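Local coordinates for transcriptional regulator, MerR family (Listeria monocytogenes str. 4b F2365, PDB 3GP4), which probably binds promoter DNA as a dimer and regulates transcription, as other regulators of the MerR family do, at residues A[20-25]-A[50-55]; A[70-75]-A[80-85]; A[46-51]-A[66-71]. One frame throughout, in Å; residues are numbered along the deposited sequence.

Contact 1: residues A[20-25]-A[50-55]; sequences RYYERI and LFTRQM
Helices 16-25 and 43-57 come nearest, within the two segments, at Y22 and T52, whose CA atoms are 8.2 Å apart, a gap filled by the tyrosine ring. Both helices belong to the MerR-type winged helix-turn-helix domain. By analogy with the family, helix 16-25 is probably the recognition helix, and the contact sets it against the helix that follows the wing. The CA-CB bonds of Y22 and T52 both point toward the partner helix, so the two side chains meet from opposite directions. The methyl CG2 of T52 sits over the centre of the Y22 ring face in a CH-pi contact, 3.5 Å from the centroid and 14° off the ring normal. This follows from the T52 rotamer, which sets CG2 anti to the backbone N and places OG1 beside that N. OG1 is hydrogen-bonded to the carbonyl O of W48, one turn back in its own helix, leaving the methyl to meet the ring. I28 packs on T52 and L27 on Y22 from the loop after helix 16-25. Beyond the ring, the phenol end reaches R53, whose bend at chi2 (59°) goes with CD lying beside the hydroxyl. The Y22 hydroxyl is hydrogen-bonded to a glycerol molecule, probably from the crystallisation liquor. Y22 OH also packs against carbon atoms of the arginine, lying 3.5 Å from R53 CA and 3.5 Å from R53 CD.

Contact 2: residues A[70-75]-A[80-85]; sequences ALFREG and EARAEL
A81 is the first residue of segment 80-85 to touch the other helix, its CB directed at helix 62-74 and lying 4.2 Å from L71 CD1. R82 follows and carries most of the contact. Its CG packs 3.5 Å from L71 CB as the two side chains run alongside in opposing senses. Beyond CD the chain turns (chi3 -86°) and lays one face of the guanidinium over the backbone of F72. NH1 comes in at the edge of the F72 ring, near its plane and 3.5 Å from CD1, with the two planes 78° apart. The segments form a helical hairpin with nearly antiparallel axes (163°), probably linking the DNA-binding part to the long helix that, as in other MerR proteins, pairs the subunits. Helix 62-74 stops at G75, whose positive phi would jam a CB against the carbonyl O of E74. R82 NH2 makes a weak hydrogen bond to G75 O (3.1 Å), but its stronger partner is E124 of the second subunit, through a salt bridge. NE is hydrogen-bonded to T78 OG1 in the connecting turn, which helps to fix the rotation of the group. One turn on, L85 reaches back to L71, CD1 to CD1, at 3.9 Å.

Contact 3: residues A[46-51]-A[66-71]; sequences LRWILF and IDYLAL
One face of the W48 indole is covered by L69, and its outer rim meets the ring of Y68. These groups join helices 43-57 and 62-74, the two helices after the wing in the MerR-type winged helix-turn-helix domain. The L69 methyl CD1 makes a CH-pi contact with the six-membered ring, 3.7 Å from its centroid and 16° off the normal. The leucine's CA-CB bond does not aim at the partner helix. With CG anti to the backbone N (chi1 -176°), however, the end of the side chain swings in over the indole. Y68 and W48 meet rim to rim, neither ring over the other's face, with their planes at 47° and centroids 5.9 Å apart. W48 CZ3 lies in the plane of the tyrosine ring at its edge. F51, one turn on from W48, adds a looser touch, its CE2 4.4 Å from Y68 CE2. The antiparallel segments have axes 13.0 Å apart, and the indole and the Y68 and L69 side chains span the interval. All four touching residues are buried, and P29, in the loop after helix 16-25, packs on both W48 and L69. The Y68 hydroxyl is hydrogen-bonded to the hydroxyl of Y114 of the second subunit, so this core is tied to the dimer partner. The tightest approach between the two segments joins W48 CH2 to Y68 CE2, at 3.5 Å.

In the fold
Contact 3 lies between the other two, its centre 7 Å from that of contact 1 and 11 Å from that of contact 2, whereas contacts 1 and 2 are centred 17 Å apart and do not touch. It shares helix 43-57 with contact 1 and helix 62-74 with contact 2. F72 of contact 2 meets the indole of contact 3, with F72 CD2 3.6 Å from W48 CZ2. At the other junction, I25 O packs 3.4 Å from I66 CD1. Packing is thus continuous from the probable recognition helix to the dimerisation helix. Y114, which lines the d-methionine pocket with K110 and L118, bonds from the second subunit to Y68 of contact 3 and weakly to R82 of contact 2.

Contact 1: residues A[20-25]-A[50-55]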
loop_
_atom_site.group_PDB
_atom_site.type_symbol
_atom_site.label_atom_id
_atom_site.label_comp_id
_atom_site.label_asym_id
_atom_site.label_seq_id
_atom_site.Cartn_x
_atom_site.Cartn_y
_atom_site.Cartn_z
ATOM N N ARG A 20 6.198 -21.873 8.035
ATOM C CA ARG A 20 5.784 -23.191 7.535
ATOM C C ARG A 20 5.016 -23.046 6.213
ATOM O O ARG A 20 5.206 -23.846 5.287
ATOM C CB ARG A 20 4.889 -23.947 8.533
ATOM C CG ARG A 20 5.551 -24.429 9.838
ATOM C CD ARG A 20 4.487 -24.889 10.845
ATOM N NE ARG A 20 5.127 -25.444 12.033
ATOM C CZ ARG A 20 5.301 -24.796 13.186
ATOM N NH1 ARG A 20 4.831 -23.567 13.354
ATOM N NH2 ARG A 20 5.934 -25.399 14.187
ATOM N N TYR A 21 4.132 -22.043 6.166
ATOM C CA TYR A 21 3.360 -21.755 4.946
ATOM C C TYR A 21 4.269 -21.356 3.750
ATOM O O TYR A 21 4.087 -21.849 2.653
ATOM C CB TYR A 21 2.316 -20.662 5.254
ATOM C CG TYR A 21 1.642 -20.072 4.022
ATOM C CD1 TYR A 21 0.677 -20.785 3.324
ATOM C CD2 TYR A 21 1.968 -18.784 3.584
ATOM C CE1 TYR A 21 0.060 -20.241 2.192
ATOM C CE2 TYR A 21 1.356 -18.231 2.465
ATOM C CZ TYR A 21 0.409 -18.963 1.787
ATOM O OH TYR A 21 -0.181 -18.399 0.696
ATOM N N TYR A 22 5.226 -20.461 3.978
ATOM C CA TYR A 22 6.223 -20.081 2.953
ATOM C C TYR A 22 6.931 -21.322 2.395
ATOM O O TYR A 22 7.121 -21.437 1.188
ATOM C CB TYR A 22 7.317 -19.181 3.526
ATOM C CG TYR A 22 6.977 -17.738 3.822
ATOM C CD1 TYR A 22 5.746 -17.175 3.440
ATOM C CD2 TYR A 22 7.911 -16.921 4.463
ATOM C CE1 TYR A 22 5.466 -15.832 3.719
ATOM C CE2 TYR A 22 7.640 -15.588 4.753
ATOM C CZ TYR A 22 6.415 -15.060 4.382
ATOM O OH TYR A 22 6.174 -13.756 4.680
ATOM N N GLU A 23 7.321 -22.239 3.268
ATOM C CA GLU A 23 8.045 -23.430 2.759
ATOM C C GLU A 23 7.070 -24.325 1.974
ATOM O O GLU A 23 7.369 -24.782 0.858
ATOM C CB GLU A 23 8.738 -24.203 3.902
ATOM C CG GLU A 23 9.464 -25.532 3.406
ATOM C CD GLU A 23 9.904 -26.416 4.565
ATOM O OE1 GLU A 23 9.320 -26.274 5.659
ATOM O OE2 GLU A 23 10.840 -27.246 4.401
ATOM N N ARG A 24 5.905 -24.572 2.565
ATOM C CA ARG A 24 4.916 -25.466 1.984
ATOM C C ARG A 24 4.530 -25.037 0.577
ATOM O O ARG A 24 4.405 -25.873 -0.304
ATOM C CB ARG A 24 3.655 -25.512 2.861
ATOM C CG ARG A 24 2.598 -26.416 2.317
ATOM C CD ARG A 24 1.552 -26.762 3.352
ATOM N NE ARG A 24 0.727 -25.605 3.738
ATOM C CZ ARG A 24 -0.263 -25.133 2.976
ATOM N NH1 ARG A 24 -0.990 -24.108 3.393
ATOM N NH2 ARG A 24 -0.542 -25.712 1.802
ATOM N N ILE A 25 4.321 -23.749 0.349
ATOM C CA ILE A 25 3.850 -23.352 -0.984
ATOM C C ILE A 25 4.969 -22.922 -1.963
ATOM O O ILE A 25 4.703 -22.553 -3.107
ATOM C CB ILE A 25 2.704 -22.319 -0.932
ATOM C CG1 ILE A 25 3.182 -20.948 -0.456
ATOM C CG2 ILE A 25 1.447 -22.919 -0.206
ATOM C CD1 ILE A 25 2.274 -19.843 -1.010
ATOM N N LEU A 50 13.156 -13.311 5.160
ATOM C CA LEU A 50 13.201 -11.847 5.266
ATOM C C LEU A 50 12.862 -11.156 3.933
ATOM O O LEU A 50 12.043 -10.222 3.888
ATOM C CB LEU A 50 14.578 -11.441 5.791
ATOM C CG LEU A 50 14.829 -11.748 7.278
ATOM C CD1 LEU A 50 16.309 -11.448 7.602
ATOM C CD2 LEU A 50 13.930 -10.904 8.173
ATOM N N PHE A 51 13.477 -11.610 2.848
ATOM C CA PHE A 51 13.115 -11.137 1.502
ATOM C C PHE A 51 11.627 -11.350 1.187
ATOM O O PHE A 51 10.964 -10.416 0.653
ATOM C CB PHE A 51 14.021 -11.794 0.457
ATOM C CG PHE A 51 13.772 -11.353 -0.966
ATOM C CD1 PHE A 51 14.202 -10.107 -1.420
ATOM C CD2 PHE A 51 13.148 -12.210 -1.846
ATOM C CE1 PHE A 51 13.985 -9.732 -2.754
ATOM C CE2 PHE A 51 12.929 -11.836 -3.195
ATOM C CZ PHE A 51 13.349 -10.616 -3.633
ATOM N N THR A 52 11.099 -12.540 1.519
ATOM C CA THR A 52 9.699 -12.890 1.229
ATOM C C THR A 52 8.754 -11.967 1.967
ATOM O O THR A 52 7.867 -11.336 1.341
ATOM C CB THR A 52 9.374 -14.359 1.603
ATOM O OG1 THR A 52 10.186 -15.216 0.812
ATOM C CG2 THR A 52 7.879 -14.711 1.322
ATOM N N ARG A 53 8.980 -11.851 3.275
ATOM C CA ARG A 53 8.205 -10.958 4.124
ATOM C C ARG A 53 8.185 -9.529 3.546
ATOM O O ARG A 53 7.107 -8.950 3.376
ATOM C CB ARG A 53 8.716 -10.956 5.569
ATOM C CG ARG A 53 7.802 -10.159 6.540
ATOM C CD ARG A 53 6.380 -10.767 6.532
ATOM N NE ARG A 53 5.327 -9.837 6.969
ATOM C CZ ARG A 53 4.330 -9.417 6.192
ATOM N NH1 ARG A 53 4.231 -9.843 4.931
ATOM N NH2 ARG A 53 3.424 -8.573 6.678
ATOM N N GLN A 54 9.353 -9.004 3.194
ATOM C CA GLN A 54 9.466 -7.596 2.743
ATOM C C GLN A 54 8.759 -7.405 1.426
ATOM O O GLN A 54 7.997 -6.414 1.228
ATOM C CB GLN A 54 10.925 -7.160 2.673
ATOM C CG GLN A 54 11.137 -5.679 2.245
ATOM C CD GLN A 54 12.600 -5.265 1.995
ATOM O OE1 GLN A 54 13.477 -6.098 1.714
ATOM N NE2 GLN A 54 12.860 -3.952 2.078
ATOM N N MET A 55 8.978 -8.357 0.512
ATOM C CA MET A 55 8.319 -8.314 -0.791
ATOM C C MET A 55 6.809 -8.475 -0.725
ATOM O O MET A 55 6.096 -7.745 -1.399
ATOM C CB MET A 55 8.937 -9.309 -1.793
ATOM C CG MET A 55 10.368 -8.901 -2.238
ATOM S SD MET A 55 10.629 -7.194 -2.842
ATOM C CE MET A 55 11.988 -6.722 -1.825
#

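Contact 2: residues A[70-75]-A[80-85]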
loop_
_atom_site.group_PDB
_atom_site.type_symbol
_atom_site.label_atom_id
_atom_site.label_comp_id
_atom_site.label_asym_id
_atom_site.label_seq_id
_atom_site.Cartn_x
_atom_site.Cartn_y
_atom_site.Cartn_z
ATOM N N ALA A 70 11.290 -20.937 -7.764
ATOM C CA ALA A 70 11.351 -22.053 -8.739
ATOM C C ALA A 70 12.503 -21.913 -9.751
ATOM O O ALA A 70 13.255 -22.879 -9.974
ATOM C CB ALA A 70 9.999 -22.266 -9.460
ATOM N N LEU A 71 12.631 -20.739 -10.372
ATOM C CA LEU A 71 13.782 -20.452 -11.257
ATOM C C LEU A 71 15.127 -20.623 -10.555
ATOM O O LEU A 71 16.035 -21.339 -11.064
ATOM C CB LEU A 71 13.669 -19.051 -11.867
ATOM C CG LEU A 71 12.526 -18.819 -12.867
ATOM C CD1 LEU A 71 12.280 -17.340 -13.121
ATOM C CD2 LEU A 71 12.769 -19.537 -14.229
ATOM N N PHE A 72 15.253 -19.983 -9.390
ATOM C CA PHE A 72 16.428 -20.122 -8.538
ATOM C C PHE A 72 16.801 -21.589 -8.282
ATOM O O PHE A 72 17.978 -21.982 -8.427
ATOM C CB PHE A 72 16.224 -19.341 -7.222
ATOM C CG PHE A 72 17.284 -19.617 -6.177
ATOM C CD1 PHE A 72 18.526 -19.005 -6.260
ATOM C CD2 PHE A 72 17.037 -20.500 -5.131
ATOM C CE1 PHE A 72 19.515 -19.264 -5.308
ATOM C CE2 PHE A 72 18.009 -20.756 -4.160
ATOM C CZ PHE A 72 19.249 -20.126 -4.253
ATOM N N ARG A 73 15.816 -22.414 -7.956
ATOM C CA ARG A 73 16.093 -23.816 -7.663
ATOM C C ARG A 73 16.525 -24.610 -8.904
ATOM O O ARG A 73 17.323 -25.549 -8.803
ATOM C CB ARG A 73 14.933 -24.464 -6.891
ATOM C CG ARG A 73 14.886 -23.929 -5.427
ATOM C CD ARG A 73 14.027 -24.764 -4.485
ATOM N NE ARG A 73 14.460 -26.160 -4.442
ATOM C CZ ARG A 73 13.640 -27.202 -4.340
ATOM N NH1 ARG A 73 12.330 -27.021 -4.240
ATOM N NH2 ARG A 73 14.132 -28.437 -4.332
ATOM N N GLU A 74 16.020 -24.210 -10.063
ATOM C CA GLU A 74 16.364 -24.845 -11.347
ATOM C C GLU A 74 17.829 -24.661 -11.760
ATOM O O GLU A 74 18.385 -25.487 -12.503
ATOM C CB GLU A 74 15.478 -24.273 -12.441
ATOM C CG GLU A 74 15.227 -25.214 -13.558
ATOM C CD GLU A 74 14.144 -26.195 -13.204
ATOM O OE1 GLU A 74 12.994 -25.739 -13.037
ATOM O OE2 GLU A 74 14.452 -27.397 -13.072
ATOM N N GLY A 75 18.441 -23.571 -11.324
ATOM C CA GLY A 75 19.860 -23.383 -11.556
ATOM C C GLY A 75 20.300 -22.200 -12.399
ATOM O O GLY A 75 19.520 -21.322 -12.795
ATOM N N GLU A 80 19.012 -14.993 -16.395
ATOM C CA GLU A 80 18.398 -13.901 -17.156
ATOM C C GLU A 80 16.882 -13.810 -16.900
ATOM O O GLU A 80 16.343 -12.699 -16.685
ATOM C CB GLU A 80 18.663 -14.034 -18.664
ATOM C CG GLU A 80 18.233 -12.781 -19.413
ATOM C CD GLU A 80 18.583 -12.815 -20.891
ATOM O OE1 GLU A 80 17.643 -12.854 -21.712
ATOM O OE2 GLU A 80 19.796 -12.815 -21.226
ATOM N N ALA A 81 16.201 -14.961 -16.894
ATOM C CA ALA A 81 14.748 -15.012 -16.624
ATOM C C ALA A 81 14.412 -14.470 -15.232
ATOM O O ALA A 81 13.391 -13.774 -15.038
ATOM C CB ALA A 81 14.208 -16.412 -16.783
ATOM N N ARG A 82 15.255 -14.794 -14.263
ATOM C CA ARG A 82 15.078 -14.209 -12.943
ATOM C C ARG A 82 15.225 -12.661 -12.917
ATOM O O ARG A 82 14.472 -12.004 -12.204
ATOM C CB ARG A 82 16.002 -14.873 -11.938
ATOM C CG ARG A 82 15.452 -16.121 -11.347
ATOM C CD ARG A 82 16.464 -16.716 -10.347
ATOM N NE ARG A 82 17.453 -17.582 -11.036
ATOM C CZ ARG A 82 18.650 -17.900 -10.540
ATOM N NH1 ARG A 82 19.056 -17.436 -9.360
ATOM N NH2 ARG A 82 19.447 -18.710 -11.216
ATOM N N ALA A 83 16.184 -12.092 -13.658
ATOM C CA ALA A 83 16.356 -10.640 -13.699
ATOM C C ALA A 83 15.143 -10.000 -14.376
ATOM O O ALA A 83 14.662 -8.956 -13.905
ATOM C CB ALA A 83 17.640 -10.197 -14.399
ATOM N N GLU A 84 14.652 -10.625 -15.442
ATOM C CA GLU A 84 13.451 -10.112 -16.136
ATOM C C GLU A 84 12.217 -10.103 -15.221
ATOM O O GLU A 84 11.365 -9.166 -15.288
ATOM C CB GLU A 84 13.135 -10.948 -17.363
ATOM C CG GLU A 84 14.124 -10.755 -18.511
ATOM C CD GLU A 84 14.090 -9.348 -19.074
ATOM O OE1 GLU A 84 12.966 -8.793 -19.232
ATOM O OE2 GLU A 84 15.187 -8.798 -19.353
ATOM N N LEU A 85 12.092 -11.175 -14.433
ATOM C CA LEU A 85 10.984 -11.306 -13.461
ATOM C C LEU A 85 11.043 -10.171 -12.433
ATOM O O LEU A 85 10.030 -9.460 -12.232
ATOM C CB LEU A 85 11.014 -12.684 -12.787
ATOM C CG LEU A 85 9.922 -13.123 -11.788
ATOM C CD1 LEU A 85 9.947 -14.628 -11.657
ATOM C CD2 LEU A 85 10.087 -12.522 -10.381
#

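Contact 3: residues A[46-51]-A[66-71]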
loop_
_atom_site.group_PDB
_atom_site.type_symbol
_atom_site.label_atom_id
_atom_site.label_comp_id
_atom_site.label_asym_id
_atom_site.label_seq_id
_atom_site.Cartn_x
_atom_site.Cartn_y
_atom_site.Cartn_z
ATOM N N LEU A 46 17.060 -17.765 6.574
ATOM C CA LEU A 46 16.615 -16.473 7.156
ATOM C C LEU A 46 16.591 -15.387 6.085
ATOM O O LEU A 46 15.654 -14.584 6.038
ATOM C CB LEU A 46 17.509 -16.065 8.340
ATOM C CG LEU A 46 17.552 -17.140 9.435
ATOM C CD1 LEU A 46 18.869 -17.073 10.216
ATOM C CD2 LEU A 46 16.333 -17.076 10.375
ATOM N N ARG A 47 17.598 -15.359 5.215
ATOM C CA ARG A 47 17.624 -14.351 4.141
ATOM C C ARG A 47 16.406 -14.513 3.221
ATOM O O ARG A 47 15.785 -13.515 2.783
ATOM C CB ARG A 47 18.915 -14.400 3.323
ATOM C CG ARG A 47 20.192 -14.132 4.162
ATOM C CD ARG A 47 21.380 -13.849 3.271
ATOM N NE ARG A 47 22.672 -13.949 3.977
ATOM C CZ ARG A 47 23.166 -13.052 4.830
ATOM N NH1 ARG A 47 22.488 -11.940 5.139
ATOM N NH2 ARG A 47 24.361 -13.265 5.384
ATOM N N TRP A 48 16.039 -15.755 2.929
ATOM C CA TRP A 48 14.817 -15.961 2.106
ATOM C C TRP A 48 13.519 -15.562 2.828
ATOM O O TRP A 48 12.614 -15.015 2.211
ATOM C CB TRP A 48 14.706 -17.403 1.630
ATOM C CG TRP A 48 15.493 -17.638 0.397
ATOM C CD1 TRP A 48 16.757 -18.184 0.318
ATOM C CD2 TRP A 48 15.098 -17.352 -0.935
ATOM N NE1 TRP A 48 17.171 -18.243 -0.991
ATOM C CE2 TRP A 48 16.161 -17.751 -1.786
ATOM C CE3 TRP A 48 13.944 -16.802 -1.508
ATOM C CZ2 TRP A 48 16.117 -17.580 -3.176
ATOM C CZ3 TRP A 48 13.898 -16.652 -2.900
ATOM C CH2 TRP A 48 14.977 -17.038 -3.712
ATOM N N ILE A 49 13.434 -15.848 4.120
ATOM C CA ILE A 49 12.218 -15.506 4.900
ATOM C C ILE A 49 12.038 -13.972 4.942
ATOM O O ILE A 49 10.938 -13.415 4.699
ATOM C CB ILE A 49 12.298 -16.122 6.314
ATOM C CG1 ILE A 49 12.147 -17.657 6.219
ATOM C CG2 ILE A 49 11.207 -15.549 7.225
ATOM C CD1 ILE A 49 12.672 -18.451 7.466
ATOM N N LEU A 50 13.156 -13.311 5.160
ATOM C CA LEU A 50 13.201 -11.847 5.266
ATOM C C LEU A 50 12.862 -11.156 3.933
ATOM O O LEU A 50 12.043 -10.222 3.888
ATOM C CB LEU A 50 14.578 -11.441 5.791
ATOM C CG LEU A 50 14.829 -11.748 7.278
ATOM C CD1 LEU A 50 16.309 -11.448 7.602
ATOM C CD2 LEU A 50 13.930 -10.904 8.173
ATOM N N PHE A 51 13.477 -11.610 2.848
ATOM C CA PHE A 51 13.115 -11.137 1.502
ATOM C C PHE A 51 11.627 -11.350 1.187
ATOM O O PHE A 51 10.964 -10.416 0.653
ATOM C CB PHE A 51 14.021 -11.794 0.457
ATOM C CG PHE A 51 13.772 -11.353 -0.966
ATOM C CD1 PHE A 51 14.202 -10.107 -1.420
ATOM C CD2 PHE A 51 13.148 -12.210 -1.846
ATOM C CE1 PHE A 51 13.985 -9.732 -2.754
ATOM C CE2 PHE A 51 12.929 -11.836 -3.195
ATOM C CZ PHE A 51 13.349 -10.616 -3.633
ATOM N N ILE A 66 6.824 -17.185 -5.988
ATOM C CA ILE A 66 6.931 -18.649 -6.164
ATOM C C ILE A 66 7.717 -18.970 -7.431
ATOM O O ILE A 66 8.626 -19.831 -7.388
ATOM C CB ILE A 66 5.557 -19.346 -6.104
ATOM C CG1 ILE A 66 5.027 -19.293 -4.656
ATOM C CG2 ILE A 66 5.643 -20.850 -6.489
ATOM C CD1 ILE A 66 3.537 -19.697 -4.509
ATOM N N ASP A 67 7.425 -18.266 -8.534
ATOM C CA ASP A 67 8.173 -18.453 -9.818
ATOM C C ASP A 67 9.645 -18.147 -9.652
ATOM O O ASP A 67 10.490 -18.854 -10.218
ATOM C CB ASP A 67 7.668 -17.536 -10.971
ATOM C CG ASP A 67 6.470 -18.094 -11.712
ATOM O OD1 ASP A 67 5.894 -19.116 -11.291
ATOM O OD2 ASP A 67 6.085 -17.486 -12.739
ATOM N N TYR A 68 9.944 -17.084 -8.912
ATOM C CA TYR A 68 11.320 -16.624 -8.711
ATOM C C TYR A 68 12.131 -17.671 -7.960
ATOM O O TYR A 68 13.240 -18.052 -8.397
ATOM C CB TYR A 68 11.339 -15.283 -7.959
ATOM C CG TYR A 68 12.736 -14.788 -7.689
ATOM C CD1 TYR A 68 13.463 -14.156 -8.676
ATOM C CD2 TYR A 68 13.328 -14.973 -6.438
ATOM C CE1 TYR A 68 14.755 -13.699 -8.444
ATOM C CE2 TYR A 68 14.627 -14.527 -6.194
ATOM C CZ TYR A 68 15.328 -13.878 -7.214
ATOM O OH TYR A 68 16.621 -13.418 -6.993
ATOM N N LEU A 69 11.583 -18.163 -6.850
ATOM C CA LEU A 69 12.222 -19.299 -6.164
ATOM C C LEU A 69 12.354 -20.557 -7.052
ATOM O O LEU A 69 13.446 -21.171 -7.076
ATOM C CB LEU A 69 11.530 -19.637 -4.843
ATOM C CG LEU A 69 12.269 -20.764 -4.114
ATOM C CD1 LEU A 69 13.662 -20.339 -3.679
ATOM C CD2 LEU A 69 11.474 -21.168 -2.941
ATOM N N ALA A 70 11.290 -20.937 -7.764
ATOM C CA ALA A 70 11.351 -22.053 -8.739
ATOM C C ALA A 70 12.503 -21.913 -9.751
ATOM O O ALA A 70 13.255 -22.879 -9.974
ATOM C CB ALA A 70 9.999 -22.266 -9.460
ATOM N N LEU A 71 12.631 -20.739 -10.372
ATOM C CA LEU A 71 13.782 -20.452 -11.257
ATOM C C LEU A 71 15.127 -20.623 -10.555
ATOM O O LEU A 71 16.035 -21.339 -11.064
ATOM C CB LEU A 71 13.669 -19.051 -11.867
ATOM C CG LEU A 71 12.526 -18.819 -12.867
ATOM C CD1 LEU A 71 12.280 -17.340 -13.121
ATOM C CD2 LEU A 71 12.769 -19.537 -14.229
#